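Local coordinates for uncharacterized protein, toxin (Helicobacter pylori, PDB 4LTT) that probably acts as an RNA-cleaving toxin of the RelE family, YafQ subfamily, in a toxin-antitoxin system, and can bind copper, at residues N5-F10 / I77-G82. Residues are numbered along the deposited sequence; the frame is centred on the assembly and turned at random.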
# COMPACT_ATOMS: atom_id res chain seq x y z
N ASN A 5 1.92 7.13 8.50
CA ASN A 5 0.87 6.69 9.36
C ASN A 5 0.49 5.27 9.00
O ASN A 5 -0.18 5.04 8.02
CB ASN A 5 -0.28 7.67 9.26
CG ASN A 5 -1.45 7.32 10.16
OD1 ASN A 5 -1.55 6.22 10.65
ND2 ASN A 5 -2.36 8.28 10.34
N LEU A 6 0.96 4.28 9.77
CA LEU A 6 0.65 2.88 9.54
C LEU A 6 -0.62 2.54 10.30
O LEU A 6 -0.62 2.48 11.55
CB LEU A 6 1.78 2.01 10.08
CG LEU A 6 3.11 2.12 9.34
CD1 LEU A 6 4.06 0.99 9.70
CD2 LEU A 6 3.13 2.38 7.86
N LYS A 7 -1.70 2.32 9.62
CA LYS A 7 -2.94 1.93 10.32
C LYS A 7 -2.74 0.53 10.90
O LYS A 7 -2.00 -0.28 10.35
CB LYS A 7 -4.12 1.97 9.35
CG LYS A 7 -4.40 3.40 8.81
CD LYS A 7 -4.70 4.40 9.91
CE LYS A 7 -5.08 5.79 9.53
NZ LYS A 7 -5.92 6.35 10.65
N LYS A 8 -3.49 0.21 11.95
CA LYS A 8 -3.38 -1.11 12.52
C LYS A 8 -3.75 -2.20 11.52
O LYS A 8 -3.17 -3.29 11.54
CB LYS A 8 -4.19 -1.21 13.82
CG LYS A 8 -3.56 -0.43 14.97
CD LYS A 8 -2.30 -1.01 15.57
CE LYS A 8 -1.63 0.13 16.36
NZ LYS A 8 -2.03 0.20 17.80
N SER A 9 -4.67 -1.90 10.63
CA SER A 9 -5.08 -2.90 9.57
C SER A 9 -3.83 -3.22 8.71
O SER A 9 -3.56 -4.42 8.35
CB SER A 9 -6.20 -2.33 8.67
OG SER A 9 -5.92 -1.04 8.15
N PHE A 10 -3.03 -2.21 8.39
CA PHE A 10 -1.83 -2.43 7.61
C PHE A 10 -0.79 -3.23 8.40
O PHE A 10 -0.15 -4.13 7.87
CB PHE A 10 -1.22 -1.06 7.19
CG PHE A 10 0.15 -1.20 6.57
CD1 PHE A 10 0.34 -1.41 5.23
CD2 PHE A 10 1.30 -1.15 7.41
CE1 PHE A 10 1.61 -1.56 4.67
CE2 PHE A 10 2.57 -1.33 6.85
CZ PHE A 10 2.70 -1.53 5.48
N ILE A 77 -0.64 7.66 4.56
CA ILE A 77 -1.41 6.66 5.30
C ILE A 77 -1.29 5.34 4.59
O ILE A 77 -1.70 5.24 3.43
CB ILE A 77 -2.88 7.10 5.42
CG1 ILE A 77 -3.04 8.43 6.16
CG2 ILE A 77 -3.67 6.02 6.16
CD1 ILE A 77 -4.39 9.10 5.87
N LEU A 78 -0.82 4.32 5.29
CA LEU A 78 -0.82 2.98 4.75
C LEU A 78 -1.93 2.18 5.34
O LEU A 78 -2.03 2.06 6.55
CB LEU A 78 0.52 2.29 5.04
CG LEU A 78 1.77 3.08 4.53
CD1 LEU A 78 2.99 2.17 4.60
CD2 LEU A 78 1.60 3.52 3.06
N LEU A 79 -2.87 1.78 4.47
CA LEU A 79 -4.12 1.16 4.89
C LEU A 79 -4.12 -0.36 4.86
O LEU A 79 -4.54 -1.01 5.85
CB LEU A 79 -5.27 1.72 4.04
CG LEU A 79 -6.66 1.31 4.53
CD1 LEU A 79 -6.92 2.08 5.78
CD2 LEU A 79 -7.75 1.60 3.48
N ARG A 80 -3.76 -0.96 3.73
CA ARG A 80 -3.84 -2.41 3.60
C ARG A 80 -2.65 -2.82 2.79
O ARG A 80 -2.11 -2.08 1.96
CB ARG A 80 -5.09 -2.89 2.77
CG ARG A 80 -6.45 -2.65 3.37
CD ARG A 80 -6.59 -3.32 4.71
NE ARG A 80 -6.35 -4.77 4.68
CZ ARG A 80 -7.23 -5.76 4.52
NH1 ARG A 80 -8.53 -5.48 4.35
NH2 ARG A 80 -6.84 -7.02 4.67
N LEU A 81 -2.26 -4.10 2.94
CA LEU A 81 -1.21 -4.70 2.15
C LEU A 81 -1.57 -6.16 1.99
O LEU A 81 -1.54 -6.94 2.95
CB LEU A 81 0.10 -4.58 2.92
CG LEU A 81 1.35 -5.13 2.16
CD1 LEU A 81 1.74 -4.22 0.97
CD2 LEU A 81 2.54 -5.27 3.15
N GLY A 82 -1.96 -6.57 0.81
CA GLY A 82 -2.37 -8.00 0.66
C GLY A 82 -2.97 -8.24 -0.70
O GLY A 82 -2.84 -7.44 -1.62
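With CG anti to the backbone N (chi1 170°), the ring of F10 runs alongside L78 and L81 from the first turn of helix 8-19. S9 takes the crowded chi1 of 50°, its OG between the backbone N and the carbonyl carbon, which carries the hydroxyl to strand 75-82. There OG donates a hydrogen bond of 2.7 Å to L79 O, in the plane of that carbonyl, so a side chain continues the links begun by the backbone. The backbone links are those of a parallel pairing, N5 with I77 and L6 with L78: L78 N donates to N5 O at 2.9 Å, with an N-H...O angle of 165°. The N-H of K7, the N-cap residue of helix 8-19, donates to L78 O, N to O 3.1 Å, about as straight and almost in line with the C=O bond.

On the face bearing L6 and L78, the CB of L78 sits over the F10 ring, 3.9 Å from its centroid, a CH-pi contact displaced from the ring centre. CE1 of the same ring meets L81 CB obliquely at 3.8 Å. L78 CD1 packs unusually tightly on L6 CD2, at 3.3 Å; I31 and Y69 also touch the L78 side chain. On the face carrying N5 and I77, the K7 chain, bent at chi2, reaches obliquely across I77, CE lying 3.7 Å from I77 CG2.

In the antiparallel pairing with strand 65-72, L79 and R80 are both opposite V68 and both bond to its backbone, a classic beta bulge in strand 75-82. The bent R80 chain passes S9, its CD 4.1 Å from S9 CB, while NE forms a salt bridge with D13 of helix 8-19. Strand 3-6 thus joins 75-82 in parallel at the sheet edge and turns at once into a helix packed on that strand, a topology consistent with the RelE-type toxin fold.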